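Local coordinates for protein Maltose/maltodextrin transport permease homologue (Bdellovibrio bacteriovorus HD100, PDB 6FFL) that binds maltodextrins such as maltotriose as the solute-binding domain fused to a transmembrane subunit of an ABC transporter, probably delivering them for uptake, at residues G113-L119 / M230-W236. Numbering follows the deposited sequence.
Sequences GNHLMLL and MLINGDW. With GLC (alpha-D-glucopyranose), chain B; GLC (alpha-D-glucopyranose), chain C.
L119 and L231 face each other as a hydrogen-bonded antiparallel pair in the four-stranded sheet of one lobe of a periplasmic-binding-protein fold, where strands 116-121 and 228-234 lie side by side. This end is tightly knit: L119 N meets L231 O at 2.8 Å, almost straight at 175°, and L231 N returns a bond to L119 O. Next along, M117 and N233 exchange a second, longer pair. L119, with CG anti to its carbonyl carbon (chi1 -61°), brings CD1 to 4.0 Å from L231 CD2 and alongside N233 CB; helix 238-243 covers this face through Y241. On the other face, L118 CD1 rests between M230 CB and I232 CG1.

Beyond G234 the pairing slackens: D235 N reaches H115 O only weakly, at 3.3 Å, and the D235 carboxylate makes two weak bonds to N114 N. Here the strand ends open into the sugar pocket, with one face of the W236 indole under two of the three glucose units and G234 CA against the opposite face. L116 CD2 touches W236 CH2 at 3.7 Å. The N114 amide grips the chain B glucose twice: OD1, which K270 also bonds, accepts from its O2, and ND2 donates to its O3 at 3.0 Å, with an N-H...O angle of 178°.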
loop_
_atom_site.group_PDB
_atom_site.type_symbol
_atom_site.label_atom_id
_atom_site.label_comp_id
_atom_site.label_asym_id
_atom_site.label_seq_id
_atom_site.Cartn_x
_atom_site.Cartn_y
_atom_site.Cartn_z
ATOM N N GLY A 113 -0.689 -1.937 -8.517
ATOM C CA GLY A 113 0.241 -0.919 -8.063
ATOM C C GLY A 113 0.477 -1.090 -6.577
ATOM O O GLY A 113 1.158 -2.028 -6.167
ATOM N N ASN A 114 -0.089 -0.198 -5.776
ATOM C CA ASN A 114 0.093 -0.209 -4.327
ATOM C C ASN A 114 1.552 -0.003 -3.944
ATOM O O ASN A 114 1.982 -0.422 -2.871
ATOM C CB ASN A 114 -0.453 -1.512 -3.718
ATOM C CG ASN A 114 -0.800 -1.355 -2.258
ATOM O OD1 ASN A 114 -1.499 -0.414 -1.887
ATOM N ND2 ASN A 114 -0.300 -2.260 -1.419
ATOM N N HIS A 115 2.321 0.638 -4.817
ATOM C CA HIS A 115 3.767 0.719 -4.697
ATOM C C HIS A 115 4.189 2.104 -4.219
ATOM O O HIS A 115 3.589 3.117 -4.599
ATOM C CB HIS A 115 4.438 0.403 -6.036
ATOM C CG HIS A 115 3.920 1.212 -7.190
ATOM N ND1 HIS A 115 2.586 1.223 -7.559
ATOM C CD2 HIS A 115 4.556 2.024 -8.065
ATOM C CE1 HIS A 115 2.430 2.005 -8.614
ATOM N NE2 HIS A 115 3.611 2.505 -8.941
ATOM N N LEU A 116 5.240 2.139 -3.403
ATOM C CA LEU A 116 5.816 3.387 -2.925
ATOM C C LEU A 116 6.811 3.958 -3.927
ATOM O O LEU A 116 7.447 3.232 -4.695
ATOM C CB LEU A 116 6.519 3.171 -1.593
ATOM C CG LEU A 116 5.598 2.772 -0.452
ATOM C CD1 LEU A 116 6.457 2.397 0.764
ATOM C CD2 LEU A 116 4.635 3.894 -0.114
ATOM N N MET A 117 6.961 5.278 -3.888
ATOM C CA MET A 117 7.854 5.964 -4.811
ATOM C C MET A 117 8.246 7.286 -4.172
ATOM O O MET A 117 7.704 7.672 -3.138
ATOM C CB MET A 117 7.174 6.189 -6.163
ATOM C CG MET A 117 6.089 7.246 -6.116
ATOM S SD MET A 117 4.768 6.981 -7.320
ATOM C CE MET A 117 3.879 5.611 -6.553
ATOM N N LEU A 118 9.193 7.980 -4.801
ATOM C CA LEU A 118 9.498 9.354 -4.420
ATOM C C LEU A 118 8.557 10.285 -5.173
ATOM O O LEU A 118 8.339 10.116 -6.376
ATOM C CB LEU A 118 10.962 9.702 -4.733
ATOM C CG LEU A 118 11.451 11.047 -4.180
ATOM C CD1 LEU A 118 11.719 10.920 -2.692
ATOM C CD2 LEU A 118 12.711 11.517 -4.919
ATOM N N LEU A 119 7.953 11.228 -4.454
ATOM C CA LEU A 119 7.183 12.298 -5.068
ATOM C C LEU A 119 7.905 13.586 -4.742
ATOM O O LEU A 119 8.472 13.721 -3.653
ATOM C CB LEU A 119 5.731 12.361 -4.544
ATOM C CG LEU A 119 4.865 11.117 -4.782
ATOM C CD1 LEU A 119 5.036 10.102 -3.649
ATOM C CD2 LEU A 119 3.399 11.538 -4.920
ATOM N N MET A 230 10.022 16.787 -0.815
ATOM C CA MET A 230 9.960 15.407 -1.259
ATOM C C MET A 230 9.116 14.592 -0.295
ATOM O O MET A 230 9.015 14.906 0.891
ATOM C CB MET A 230 11.363 14.792 -1.370
ATOM C CG MET A 230 12.147 15.371 -2.520
ATOM S SD MET A 230 13.836 14.798 -2.647
ATOM C CE MET A 230 14.637 15.687 -1.303
ATOM N N LEU A 231 8.505 13.543 -0.831
ATOM C CA LEU A 231 7.626 12.658 -0.078
ATOM C C LEU A 231 7.875 11.236 -0.550
ATOM O O LEU A 231 8.212 11.016 -1.714
ATOM C CB LEU A 231 6.156 13.065 -0.295
ATOM C CG LEU A 231 5.045 12.052 -0.013
ATOM C CD1 LEU A 231 4.836 11.966 1.487
ATOM C CD2 LEU A 231 3.771 12.474 -0.695
ATOM N N ILE A 232 7.726 10.259 0.348
ATOM C CA ILE A 232 7.610 8.871 -0.085
ATOM C C ILE A 232 6.182 8.430 0.207
ATOM O O ILE A 232 5.725 8.496 1.354
ATOM C CB ILE A 232 8.644 7.952 0.585
ATOM C CG1 ILE A 232 10.046 8.329 0.096
ATOM C CG2 ILE A 232 8.354 6.470 0.211
ATOM C CD1 ILE A 232 11.176 7.577 0.808
ATOM N N ASN A 233 5.468 8.016 -0.837
ATOM C CA ASN A 233 4.078 7.612 -0.683
ATOM C C ASN A 233 3.712 6.739 -1.876
ATOM O O ASN A 233 4.499 6.565 -2.812
ATOM C CB ASN A 233 3.153 8.839 -0.566
ATOM C CG ASN A 233 1.884 8.559 0.229
ATOM O OD1 ASN A 233 1.578 7.405 0.558
ATOM N ND2 ASN A 233 1.143 9.618 0.559
ATOM N N GLY A 234 2.500 6.179 -1.830
ATOM C CA GLY A 234 2.083 5.189 -2.800
ATOM C C GLY A 234 1.172 5.766 -3.882
ATOM O O GLY A 234 0.738 6.912 -3.822
ATOM N N ASP A 235 0.888 4.939 -4.891
ATOM C CA ASP A 235 0.071 5.426 -6.003
ATOM C C ASP A 235 -1.365 5.742 -5.578
ATOM O O ASP A 235 -2.054 6.489 -6.281
ATOM C CB ASP A 235 0.113 4.435 -7.184
ATOM C CG ASP A 235 -0.593 3.095 -6.894
ATOM O OD1 ASP A 235 -0.752 2.707 -5.715
ATOM O OD2 ASP A 235 -0.983 2.427 -7.879
ATOM N N TRP A 236 -1.813 5.245 -4.414
ATOM C CA TRP A 236 -3.132 5.616 -3.906
ATOM C C TRP A 236 -3.243 7.106 -3.614
ATOM O O TRP A 236 -4.364 7.612 -3.477
ATOM C CB TRP A 236 -3.451 4.852 -2.609
ATOM C CG TRP A 236 -2.409 5.102 -1.538
ATOM C CD1 TRP A 236 -2.328 6.181 -0.703
ATOM C CD2 TRP A 236 -1.277 4.268 -1.227
ATOM N NE1 TRP A 236 -1.223 6.068 0.112
ATOM C CE2 TRP A 236 -0.565 4.903 -0.187
ATOM C CE3 TRP A 236 -0.810 3.042 -1.718
ATOM C CZ2 TRP A 236 0.597 4.354 0.368
ATOM C CZ3 TRP A 236 0.355 2.496 -1.166
ATOM C CH2 TRP A 236 1.042 3.155 -0.140
HETATM C C1 GLC B . -1.149 1.582 2.114
HETATM C C2 GLC B . -1.083 0.248 1.382
HETATM C C3 GLC B . -1.128 -0.944 2.324
HETATM C C4 GLC B . -0.050 -0.749 3.385
HETATM C C5 GLC B . -0.282 0.579 4.101
HETATM C C6 GLC B . 0.776 0.817 5.184
HETATM O O2 GLC B . -2.181 0.202 0.451
HETATM O O3 GLC B . -0.863 -2.138 1.567
HETATM O O4 GLC B . -0.131 -1.794 4.342
HETATM O O5 GLC B . -0.168 1.625 3.142
HETATM O O6 GLC B . 0.343 1.869 6.074
HETATM C C1 GLC C . -5.050 5.063 2.360
HETATM C C2 GLC C . -5.019 4.082 1.182
HETATM C C3 GLC C . -4.317 2.786 1.563
HETATM C C4 GLC C . -2.957 3.061 2.206
HETATM C C5 GLC C . -3.106 4.061 3.360
HETATM C C6 GLC C . -1.745 4.457 3.932
HETATM O O1 GLC C . -5.913 4.554 3.378
HETATM O O2 GLC C . -6.349 3.744 0.781
HETATM O O3 GLC C . -4.191 1.965 0.382
HETATM O O4 GLC C . -2.431 1.801 2.670
HETATM O O5 GLC C . -3.734 5.265 2.906
HETATM O O6 GLC C . -1.916 5.267 5.104
#